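Local coordinates for protein MucR Phosphodiesterase (Pseudomonas aeruginosa, PDB 5M1T) that belongs to the EAL-domain family and holds two magnesium ions and the ligand C2E in a pocket at the mouth of its barrel, at residues Q51-A56 / S261-L266; I154-E159 / S184-G189; K207-F212 / V241-E246. All coordinates share one frame; numbering follows the deposited sequence.

From the N terminus, strand 46-55 comes first, and its segment Q51-A56 waits some 205 residues for S261-L266; contact 1 therefore spans nearly the whole EAL domain and joins the first and last strands of its eight-stranded barrel. Contacts 2 and 3 lie within that span, one after the other, and none of the three cross. Contact 2 closes first, pairing strands 153-158 and 182-188 after helices 159-164 and 166-178. Contact 3 follows, pairing strands 205-208 and 239-243 after helices 210-214 and 220-236. Strand 205-208 pairs with 182-188 and strand 239-243 with 261-263, so contact 3 adjoins both others; K207 also reaches over to E156 in a salt bridge. All three touch C2E.

Contact 1: residues Q51-A56 / S261-L266; sequences QPKVLA and SLQGFL. With C2E (9,9'-[(2R,3R,3aS,5S,7aR,9R,10R,10aS,12S,14aR)-3,5,10,12-tetrahydroxy-5,12-dioxidooctahydro-2H,7H-difuro[3,2-d:3',2'-j][1,3,7,9,2,8]tetraoxadiphosphacyclododecine-2,9-diyl]bis(2-amino-1,9-dihydro-6H-purin-6-one)), chain C.
The side-chain amides of Q51 and Q263 stand at 90° to each other, and the Q51 amide also reaches the rim of the F265 ring, where NE2 lies near the ring plane, 4.0 Å from CD1. A guanine base of C2E lies over one face of that ring, its C6 3.4 Å above the plane and offset toward the rim, and R269 adds a cation-pi contact. This is the seam of the EAL barrel, a TIM-barrel variant in which strand 46-55 runs antiparallel to its neighbours and meets 261-263, the last strand. With CG anti to the backbone N (chi1 -163°), Q51 extends along the pocket wall; its OE1 accepts from Q263 NE2 at 2.8 Å. Q51 OE1 lies in the plane of the Q263 amide, whereas NE2 comes from above the carbonyl plane of Q51, 36° out of it. NE2 of Q263 also bonds E65, and its OE1 receives K207 NZ, so both ends of this buried amide are tied. Q51 NE2 donates to G268 O and approaches N7 of C2E to 3.1 Å, while F265 N gives a straight bond to the base O6 at 2.7 Å. At the backbone angles of G264 a side chain would press on the preceding carbonyl O.

Farther along the seam, V54 and L262 form an antiparallel hydrogen-bonded pair: V54 N donates to L262 O and L262 N to V54 O. L55 and S261 make the adjoining non-hydrogen-bonded pair, their CA atoms 4.2 Å apart, with side chains turning apart. A56 CB rests on L262 CG, and L262 also packs on L254 of helix 248-257. Where the strands part, water 1 links P52 O, to which it can donate, and G264 N, from which it accepts at 2.9 Å.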
# COMPACT_ATOMS: atom_id res chain seq x y z
N GLN A 51 -13.09 1.92 22.70
CA GLN A 51 -12.53 1.46 23.97
C GLN A 51 -11.57 2.49 24.58
O GLN A 51 -10.62 2.92 23.94
CB GLN A 51 -11.84 0.13 23.82
CG GLN A 51 -11.64 -0.50 25.19
CD GLN A 51 -10.86 -1.77 25.16
OE1 GLN A 51 -10.11 -2.03 24.21
NE2 GLN A 51 -11.04 -2.60 26.20
N PRO A 52 -11.82 2.89 25.83
CA PRO A 52 -10.97 3.84 26.53
C PRO A 52 -9.53 3.41 26.64
O PRO A 52 -9.28 2.21 26.89
CB PRO A 52 -11.55 3.87 27.95
CG PRO A 52 -12.93 3.34 27.86
CD PRO A 52 -12.98 2.46 26.64
N LYS A 53 -8.59 4.33 26.42
CA LYS A 53 -7.19 4.08 26.78
C LYS A 53 -6.98 5.03 27.96
O LYS A 53 -7.39 6.19 27.90
CB LYS A 53 -6.18 4.41 25.68
CG LYS A 53 -6.47 3.77 24.31
CD LYS A 53 -5.75 4.49 23.16
CE LYS A 53 -4.29 4.78 23.50
NZ LYS A 53 -3.71 5.68 22.45
N VAL A 54 -6.35 4.53 29.00
CA VAL A 54 -6.30 5.24 30.29
C VAL A 54 -4.87 5.31 30.79
O VAL A 54 -4.15 4.33 30.64
CB VAL A 54 -7.19 4.45 31.27
CG1 VAL A 54 -6.93 4.81 32.70
CG2 VAL A 54 -8.65 4.73 30.96
N LEU A 55 -4.44 6.45 31.36
CA LEU A 55 -3.13 6.50 32.01
C LEU A 55 -3.09 5.51 33.17
O LEU A 55 -4.09 5.28 33.84
CB LEU A 55 -2.70 7.92 32.46
CG LEU A 55 -2.28 8.91 31.33
CD1 LEU A 55 -1.57 10.14 31.90
CD2 LEU A 55 -1.43 8.32 30.20
N ALA A 56 -1.96 4.84 33.32
CA ALA A 56 -1.81 3.77 34.29
C ALA A 56 -1.63 4.37 35.69
O ALA A 56 -0.89 5.32 35.85
CB ALA A 56 -0.60 2.95 33.93
N SER A 261 0.08 3.73 29.50
CA SER A 261 -1.35 3.63 29.44
C SER A 261 -1.84 2.19 29.27
O SER A 261 -1.09 1.30 28.84
CB SER A 261 -1.89 4.52 28.33
OG SER A 261 -1.29 4.24 27.08
N LEU A 262 -3.09 1.98 29.68
CA LEU A 262 -3.68 0.66 29.71
C LEU A 262 -4.99 0.68 28.94
O LEU A 262 -5.70 1.70 28.91
CB LEU A 262 -3.97 0.20 31.14
CG LEU A 262 -2.86 0.30 32.21
CD1 LEU A 262 -3.40 -0.24 33.52
CD2 LEU A 262 -1.62 -0.48 31.83
N GLN A 263 -5.31 -0.47 28.36
CA GLN A 263 -6.57 -0.68 27.67
C GLN A 263 -7.05 -2.09 27.98
O GLN A 263 -6.25 -3.05 28.02
CB GLN A 263 -6.31 -0.52 26.19
CG GLN A 263 -7.51 -0.44 25.35
CD GLN A 263 -7.16 -0.17 23.90
OE1 GLN A 263 -6.15 0.49 23.60
NE2 GLN A 263 -8.01 -0.65 23.00
N GLY A 264 -8.32 -2.23 28.31
CA GLY A 264 -8.83 -3.55 28.62
C GLY A 264 -10.18 -3.52 29.26
O GLY A 264 -10.64 -2.45 29.71
N PHE A 265 -10.81 -4.70 29.30
CA PHE A 265 -12.13 -4.86 29.89
C PHE A 265 -12.24 -4.35 31.34
O PHE A 265 -13.25 -3.83 31.73
CB PHE A 265 -12.59 -6.30 29.83
CG PHE A 265 -12.92 -6.79 28.46
CD1 PHE A 265 -12.82 -5.96 27.36
CD2 PHE A 265 -13.36 -8.08 28.27
CE1 PHE A 265 -13.15 -6.41 26.11
CE2 PHE A 265 -13.66 -8.54 27.03
CZ PHE A 265 -13.55 -7.69 25.94
N LEU A 266 -11.17 -4.49 32.11
CA LEU A 266 -11.16 -4.03 33.50
C LEU A 266 -11.38 -2.52 33.57
O LEU A 266 -12.04 -2.03 34.46
CB LEU A 266 -9.83 -4.37 34.16
CG LEU A 266 -9.77 -4.02 35.67
CD1 LEU A 266 -10.59 -5.03 36.48
CD2 LEU A 266 -8.34 -3.93 36.21
P1 C2E C . -6.81 -4.89 17.88
O2P C2E C . -6.34 -3.71 17.08
O1P C2E C . -5.73 -5.61 18.67
O5' C2E C . -7.96 -4.37 18.85
C5' C2E C . -8.01 -4.80 20.20
C4' C2E C . -8.90 -6.02 20.35
O4' C2E C . -8.76 -6.51 21.69
C3' C2E C . -10.37 -5.69 20.16
O3' C2E C . -11.02 -6.83 19.61
C2' C2E C . -10.88 -5.48 21.57
O2' C2E C . -12.28 -5.73 21.71
C1' C2E C . -10.05 -6.53 22.30
N9 C2E C . -9.90 -6.28 23.73
C8 C2E C . -9.66 -5.10 24.33
N7 C2E C . -9.57 -5.27 25.67
C5 C2E C . -9.74 -6.57 25.93
C6 C2E C . -9.76 -7.42 27.12
O6 C2E C . -9.56 -6.91 28.25
N1 C2E C . -9.98 -8.73 26.95
C2 C2E C . -10.18 -9.28 25.73
N2 C2E C . -10.40 -10.61 25.62
N3 C2E C . -10.16 -8.56 24.59
C4 C2E C . -9.96 -7.23 24.64
P11 C2E C . -12.04 -6.67 18.37
O21 C2E C . -12.90 -5.44 18.61
O11 C2E C . -12.89 -7.89 18.29
O5A C2E C . -11.15 -6.45 17.06
C5A C2E C . -10.22 -7.47 16.68
C4A C2E C . -9.28 -6.93 15.63
O4A C2E C . -10.00 -6.47 14.49
C3A C2E C . -8.52 -5.71 16.09
O3A C2E C . -7.41 -6.03 16.91
C2A C2E C . -8.12 -5.07 14.78
O2A C2E C . -6.98 -5.71 14.22
C1A C2E C . -9.30 -5.37 13.90
N91 C2E C . -10.18 -4.17 13.78
C81 C2E C . -11.16 -3.75 14.61
N71 C2E C . -11.75 -2.63 14.12
C51 C2E C . -11.13 -2.33 12.97
C61 C2E C . -11.23 -1.28 11.94
O61 C2E C . -12.07 -0.36 12.06
N11 C2E C . -10.39 -1.34 10.89
C21 C2E C . -9.47 -2.32 10.77
N21 C2E C . -8.66 -2.33 9.70
N31 C2E C . -9.31 -3.32 11.67
C41 C2E C . -10.10 -3.35 12.76
O HOH W 1 -10.20 0.03 28.41

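Contact 2: residues I154-E159 / S184-G189; sequences ILEVTE and SIDDFG. With MG (magnesium ion), chain E; MG (magnesium ion), chain D; C2E (9,9'-[(2R,3R,3aS,5S,7aR,9R,10R,10aS,12S,14aR)-3,5,10,12-tetrahydroxy-5,12-dioxidooctahydro-2H,7H-difuro[3,2-d:3',2'-j][1,3,7,9,2,8]tetraoxadiphosphacyclododecine-2,9-diyl]bis(2-amino-1,9-dihydro-6H-purin-6-one)), chain C.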
# COMPACT_ATOMS: atom_id res chain seq x y z
N ILE A 154 -4.93 8.95 15.76
CA ILE A 154 -3.83 8.00 15.87
C ILE A 154 -4.12 6.90 14.88
O ILE A 154 -5.28 6.42 14.78
CB ILE A 154 -3.73 7.41 17.31
CG1 ILE A 154 -3.14 8.44 18.26
CG2 ILE A 154 -2.90 6.12 17.33
CD1 ILE A 154 -3.26 8.07 19.74
N LEU A 155 -3.12 6.50 14.11
CA LEU A 155 -3.28 5.41 13.19
C LEU A 155 -2.42 4.24 13.68
O LEU A 155 -1.21 4.40 13.95
CB LEU A 155 -2.92 5.85 11.80
CG LEU A 155 -3.89 6.86 11.18
CD1 LEU A 155 -3.30 7.44 9.92
CD2 LEU A 155 -5.26 6.27 10.86
N GLU A 156 -3.07 3.07 13.81
CA GLU A 156 -2.42 1.85 14.27
C GLU A 156 -2.12 0.85 13.12
O GLU A 156 -3.02 0.38 12.44
CB GLU A 156 -3.29 1.16 15.33
CG GLU A 156 -3.57 2.01 16.57
CD GLU A 156 -4.25 1.25 17.72
OE1 GLU A 156 -4.45 0.01 17.59
OE2 GLU A 156 -4.56 1.91 18.75
N VAL A 157 -0.85 0.54 12.92
CA VAL A 157 -0.41 -0.44 11.94
C VAL A 157 0.31 -1.52 12.74
O VAL A 157 1.04 -1.24 13.72
CB VAL A 157 0.55 0.20 10.91
CG1 VAL A 157 0.91 -0.78 9.82
CG2 VAL A 157 -0.10 1.40 10.26
N THR A 158 0.10 -2.77 12.38
CA THR A 158 0.67 -3.84 13.20
C THR A 158 2.19 -3.91 12.96
O THR A 158 2.70 -3.42 11.94
CB THR A 158 0.04 -5.24 12.92
OG1 THR A 158 0.26 -5.63 11.55
CG2 THR A 158 -1.47 -5.27 13.29
N GLU A 159 2.89 -4.50 13.92
CA GLU A 159 4.30 -4.80 13.78
C GLU A 159 4.60 -5.49 12.44
O GLU A 159 5.51 -5.09 11.73
CB GLU A 159 4.75 -5.68 14.96
CG GLU A 159 6.28 -5.76 15.12
CD GLU A 159 6.70 -6.68 16.25
OE1 GLU A 159 5.78 -7.28 16.87
OE2 GLU A 159 7.93 -6.81 16.50
N SER A 184 0.92 4.59 15.83
CA SER A 184 1.06 3.53 16.82
C SER A 184 1.39 2.19 16.14
O SER A 184 0.81 1.86 15.08
CB SER A 184 -0.24 3.42 17.62
OG SER A 184 -0.17 2.37 18.57
N ILE A 185 2.34 1.46 16.70
CA ILE A 185 2.63 0.09 16.22
C ILE A 185 1.88 -0.92 17.08
O ILE A 185 2.19 -1.13 18.25
CB ILE A 185 4.13 -0.24 16.28
CG1 ILE A 185 4.96 0.82 15.58
CG2 ILE A 185 4.41 -1.60 15.66
CD1 ILE A 185 4.68 1.05 14.11
N ASP A 186 0.89 -1.55 16.48
CA ASP A 186 -0.07 -2.38 17.17
C ASP A 186 0.40 -3.86 17.29
O ASP A 186 1.34 -4.28 16.60
CB ASP A 186 -1.37 -2.34 16.34
CG ASP A 186 -2.61 -2.70 17.14
OD1 ASP A 186 -2.51 -3.03 18.36
OD2 ASP A 186 -3.68 -2.62 16.49
N ASP A 187 -0.27 -4.64 18.12
CA ASP A 187 0.03 -6.07 18.27
C ASP A 187 1.53 -6.36 18.44
O ASP A 187 2.07 -7.34 17.90
CB ASP A 187 -0.51 -6.89 17.09
CG ASP A 187 -2.04 -6.81 16.97
OD1 ASP A 187 -2.74 -6.29 17.88
OD2 ASP A 187 -2.53 -7.29 15.92
N PHE A 188 2.20 -5.50 19.18
CA PHE A 188 3.64 -5.58 19.27
C PHE A 188 4.04 -6.83 20.07
O PHE A 188 3.42 -7.20 21.07
CB PHE A 188 4.25 -4.31 19.84
CG PHE A 188 5.71 -4.19 19.59
CD1 PHE A 188 6.18 -3.67 18.40
CD2 PHE A 188 6.64 -4.65 20.53
CE1 PHE A 188 7.53 -3.58 18.13
CE2 PHE A 188 8.00 -4.55 20.28
CZ PHE A 188 8.44 -4.02 19.07
N GLY A 189 5.04 -7.53 19.55
CA GLY A 189 5.51 -8.76 20.15
C GLY A 189 5.13 -9.93 19.27
O GLY A 189 5.75 -11.00 19.37
MG MG E . -3.60 -4.70 19.39
MG MG D . -5.51 -1.81 17.34
P1 C2E C . -6.81 -4.89 17.88
O2P C2E C . -6.34 -3.71 17.08
O1P C2E C . -5.73 -5.61 18.67
O5' C2E C . -7.96 -4.37 18.85
C5' C2E C . -8.01 -4.80 20.20
C4' C2E C . -8.90 -6.02 20.35
O4' C2E C . -8.76 -6.51 21.69
C3' C2E C . -10.37 -5.69 20.16
O3' C2E C . -11.02 -6.83 19.61
C2' C2E C . -10.88 -5.48 21.57
O2' C2E C . -12.28 -5.73 21.71
C1' C2E C . -10.05 -6.53 22.30
N9 C2E C . -9.90 -6.28 23.73
C8 C2E C . -9.66 -5.10 24.33
N7 C2E C . -9.57 -5.27 25.67
C5 C2E C . -9.74 -6.57 25.93
C6 C2E C . -9.76 -7.42 27.12
O6 C2E C . -9.56 -6.91 28.25
N1 C2E C . -9.98 -8.73 26.95
C2 C2E C . -10.18 -9.28 25.73
N2 C2E C . -10.40 -10.61 25.62
N3 C2E C . -10.16 -8.56 24.59
C4 C2E C . -9.96 -7.23 24.64
P11 C2E C . -12.04 -6.67 18.37
O21 C2E C . -12.90 -5.44 18.61
O11 C2E C . -12.89 -7.89 18.29
O5A C2E C . -11.15 -6.45 17.06
C5A C2E C . -10.22 -7.47 16.68
C4A C2E C . -9.28 -6.93 15.63
O4A C2E C . -10.00 -6.47 14.49
C3A C2E C . -8.52 -5.71 16.09
O3A C2E C . -7.41 -6.03 16.91
C2A C2E C . -8.12 -5.07 14.78
O2A C2E C . -6.98 -5.71 14.22
C1A C2E C . -9.30 -5.37 13.90
N91 C2E C . -10.18 -4.17 13.78
C81 C2E C . -11.16 -3.75 14.61
N71 C2E C . -11.75 -2.63 14.12
C51 C2E C . -11.13 -2.33 12.97
C61 C2E C . -11.23 -1.28 11.94
O61 C2E C . -12.07 -0.36 12.06
N11 C2E C . -10.39 -1.34 10.89
C21 C2E C . -9.47 -2.32 10.77
N21 C2E C . -8.66 -2.33 9.70
N31 C2E C . -9.31 -3.32 11.67
C41 C2E C . -10.10 -3.35 12.76
O HOH W 2 -5.46 -2.28 19.45
O HOH W 3 -3.56 -6.89 19.70
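E159 lays its carboxylate over one face of the F188 ring, the two planes 17° apart and OE2 3.6 Å above the ring, offset toward its rim. The glutamate chain is extended, with CG anti to the backbone N (chi1 -165°), and this carries OE1 past the ring to accept from G189 N at 2.8 Å on the syn side but well out of the carboxylate plane. OE1 also takes G191 N and OE2 binds S193 OG, so this buried carboxylate gathers the turn of the DDFGTG sequence found in EAL domains.

Behind this turn the strands run parallel. S184 N donates to L155 O, V157 N to S184 O and D186 N to V157 O, and E159 N continues the ladder to D186 O at the helix start, where T158 is the N-cap.

E156, S184, T158 and D186 share the face of the sheet that looks onto the metals. The carboxylate planes of E156 and D186 are 81° apart, yet E156 OE1 and D186 OD2 come within 3.0 Å because both bind the same magnesium ion, at 2.1 and 2.2 Å; E65, N124, a water and O2P of C2E complete its site. D186 bridges the pair, its OD1 holding the second magnesium ion at 2.2 Å beside D187 OD1 at 2.4 Å, with E243, water 3 and O1P of C2E. The two metal bonds, one on each oxygen, fix the rotation of the D186 carboxylate; D187 N adds a bent bond to OD1 from above its plane.

The other oxygen of E156 forms a salt bridge with K207 on strand 205-208. That strand pairs with 182-188, strand 120-124 flanks 153-158, and F188 packs outward on I229 and L232 of helix 220-236.

Contact 3: residues K207-F212 / V241-E246; sequences KIDRGF and VAEGVE. With MG (magnesium ion), chain E; C2E (9,9'-[(2R,3R,3aS,5S,7aR,9R,10R,10aS,12S,14aR)-3,5,10,12-tetrahydroxy-5,12-dioxidooctahydro-2H,7H-difuro[3,2-d:3',2'-j][1,3,7,9,2,8]tetraoxadiphosphacyclododecine-2,9-diyl]bis(2-amino-1,9-dihydro-6H-purin-6-one)), chain C.
R210 and E243 bring their charged groups together, with the carboxylate OE1 at the edge of the guanidinium, near its plane: NH1 is 3.6 Å from OE1 and the two planes are 67° apart. E243 also holds a magnesium ion through both oxygens, each at 2.5 Å.

Among the polar contacts, I208 N donates to V241 O at 2.8 Å in the parallel pairing, whereas R210 N reaches E243 OE1 only weakly, at 3.4 Å. With chi1 at 63°, CG of R210 is wedged between the two backbone branches, and the chain then runs out extended to the ligand, bringing NH1 within 3.2 Å of C2E O1P while O4' lies over one guanidinium face. E246 OE2 accepts from the base N1, and weakly from N2. D209 is the N-cap of helix 210-214, its OD2 accepting from G211 N.

Apolar packing sets K207 alongside V241, pointing the same way, with CE 3.9 Å from CG1; the ammonium goes on to E156, E65 and Q263. G244 CA approaches R210 CB to 3.9 Å, leaving no space for a side chain.

Strands 182-188 and 261-263 flank the pair on either side, while helix 220-236 backs I208 and helix 248-257 backs A242 and V245.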
# COMPACT_ATOMS: atom_id res chain seq x y z
N LYS A 207 1.98 -0.79 21.18
CA LYS A 207 0.88 -1.45 21.91
C LYS A 207 1.20 -2.93 22.11
O LYS A 207 1.17 -3.72 21.16
CB LYS A 207 -0.45 -1.32 21.18
CG LYS A 207 -0.75 0.09 20.76
CD LYS A 207 -2.19 0.26 20.31
CE LYS A 207 -3.11 0.59 21.47
NZ LYS A 207 -4.57 0.42 21.05
N ILE A 208 1.46 -3.31 23.36
CA ILE A 208 1.76 -4.69 23.65
C ILE A 208 0.57 -5.59 23.32
O ILE A 208 -0.56 -5.29 23.76
CB ILE A 208 2.11 -4.91 25.13
CG1 ILE A 208 3.28 -4.02 25.55
CG2 ILE A 208 2.46 -6.37 25.32
CD1 ILE A 208 3.38 -3.85 27.04
N ASP A 209 0.80 -6.68 22.59
CA ASP A 209 -0.33 -7.51 22.17
C ASP A 209 -0.99 -8.14 23.37
O ASP A 209 -0.30 -8.60 24.30
CB ASP A 209 0.08 -8.61 21.23
CG ASP A 209 -1.13 -9.39 20.71
OD1 ASP A 209 -1.96 -8.80 20.00
OD2 ASP A 209 -1.27 -10.58 21.06
N ARG A 210 -2.32 -8.16 23.36
CA ARG A 210 -3.10 -8.69 24.46
C ARG A 210 -2.75 -10.11 24.79
O ARG A 210 -2.93 -10.52 25.92
CB ARG A 210 -4.60 -8.60 24.19
CG ARG A 210 -5.11 -9.42 23.00
CD ARG A 210 -6.63 -9.24 22.90
NE ARG A 210 -7.32 -9.70 21.70
CZ ARG A 210 -7.09 -9.30 20.44
NH1 ARG A 210 -6.06 -8.49 20.11
NH2 ARG A 210 -7.88 -9.77 19.46
N GLY A 211 -2.26 -10.87 23.80
CA GLY A 211 -1.83 -12.25 24.02
C GLY A 211 -0.80 -12.39 25.12
O GLY A 211 -0.85 -13.33 25.94
N PHE A 212 0.10 -11.43 25.21
CA PHE A 212 1.13 -11.47 26.25
C PHE A 212 0.63 -11.09 27.63
O PHE A 212 1.13 -11.59 28.65
CB PHE A 212 2.28 -10.56 25.87
CG PHE A 212 2.94 -10.95 24.58
CD1 PHE A 212 3.74 -12.07 24.54
CD2 PHE A 212 2.71 -10.24 23.43
CE1 PHE A 212 4.35 -12.46 23.38
CE2 PHE A 212 3.29 -10.63 22.25
CZ PHE A 212 4.11 -11.76 22.22
N VAL A 241 1.51 1.13 25.51
CA VAL A 241 0.15 0.83 25.89
C VAL A 241 0.05 -0.66 26.15
O VAL A 241 0.43 -1.49 25.27
CB VAL A 241 -0.84 1.19 24.76
CG1 VAL A 241 -2.28 0.96 25.22
CG2 VAL A 241 -0.69 2.63 24.32
N ALA A 242 -0.46 -1.02 27.31
CA ALA A 242 -0.76 -2.43 27.56
C ALA A 242 -2.21 -2.66 27.21
O ALA A 242 -3.08 -1.93 27.66
CB ALA A 242 -0.52 -2.82 29.00
N GLU A 243 -2.46 -3.69 26.42
CA GLU A 243 -3.79 -3.98 25.89
C GLU A 243 -4.27 -5.33 26.43
O GLU A 243 -3.48 -6.22 26.64
CB GLU A 243 -3.71 -3.91 24.35
CG GLU A 243 -4.75 -4.66 23.58
CD GLU A 243 -4.42 -4.70 22.09
OE1 GLU A 243 -4.06 -5.82 21.57
OE2 GLU A 243 -4.48 -3.61 21.48
N GLY A 244 -5.57 -5.47 26.69
CA GLY A 244 -6.12 -6.72 27.20
C GLY A 244 -6.11 -6.82 28.72
O GLY A 244 -6.14 -7.93 29.26
N VAL A 245 -6.08 -5.70 29.43
CA VAL A 245 -6.01 -5.73 30.88
C VAL A 245 -7.37 -6.11 31.42
O VAL A 245 -8.34 -5.34 31.30
CB VAL A 245 -5.58 -4.35 31.44
CG1 VAL A 245 -5.52 -4.34 32.97
CG2 VAL A 245 -4.22 -3.97 30.85
N GLU A 246 -7.44 -7.31 32.00
CA GLU A 246 -8.67 -7.84 32.56
C GLU A 246 -8.70 -7.99 34.08
O GLU A 246 -9.77 -8.09 34.63
CB GLU A 246 -8.95 -9.22 31.97
CG GLU A 246 -9.13 -9.19 30.47
CD GLU A 246 -9.36 -10.55 29.83
OE1 GLU A 246 -8.91 -11.59 30.40
OE2 GLU A 246 -9.98 -10.55 28.73
MG MG E . -3.60 -4.70 19.39
P1 C2E C . -6.81 -4.89 17.88
O2P C2E C . -6.34 -3.71 17.08
O1P C2E C . -5.73 -5.61 18.67
O5' C2E C . -7.96 -4.37 18.85
C5' C2E C . -8.01 -4.80 20.20
C4' C2E C . -8.90 -6.02 20.35
O4' C2E C . -8.76 -6.51 21.69
C3' C2E C . -10.37 -5.69 20.16
O3' C2E C . -11.02 -6.83 19.61
C2' C2E C . -10.88 -5.48 21.57
O2' C2E C . -12.28 -5.73 21.71
C1' C2E C . -10.05 -6.53 22.30
N9 C2E C . -9.90 -6.28 23.73
C8 C2E C . -9.66 -5.10 24.33
N7 C2E C . -9.57 -5.27 25.67
C5 C2E C . -9.74 -6.57 25.93
C6 C2E C . -9.76 -7.42 27.12
O6 C2E C . -9.56 -6.91 28.25
N1 C2E C . -9.98 -8.73 26.95
C2 C2E C . -10.18 -9.28 25.73
N2 C2E C . -10.40 -10.61 25.62
N3 C2E C . -10.16 -8.56 24.59
C4 C2E C . -9.96 -7.23 24.64
P11 C2E C . -12.04 -6.67 18.37
O21 C2E C . -12.90 -5.44 18.61
O11 C2E C . -12.89 -7.89 18.29
O5A C2E C . -11.15 -6.45 17.06
C5A C2E C . -10.22 -7.47 16.68
C4A C2E C . -9.28 -6.93 15.63
O4A C2E C . -10.00 -6.47 14.49
C3A C2E C . -8.52 -5.71 16.09
O3A C2E C . -7.41 -6.03 16.91
C2A C2E C . -8.12 -5.07 14.78
O2A C2E C . -6.98 -5.71 14.22
C1A C2E C . -9.30 -5.37 13.90
N91 C2E C . -10.18 -4.17 13.78
C81 C2E C . -11.16 -3.75 14.61
N71 C2E C . -11.75 -2.63 14.12
C51 C2E C . -11.13 -2.33 12.97
C61 C2E C . -11.23 -1.28 11.94
O61 C2E C . -12.07 -0.36 12.06
N11 C2E C . -10.39 -1.34 10.89
C21 C2E C . -9.47 -2.32 10.77
N21 C2E C . -8.66 -2.33 9.70
N31 C2E C . -9.31 -3.32 11.67
C41 C2E C . -10.10 -3.35 12.76
O HOH W 3 -3.56 -6.89 19.70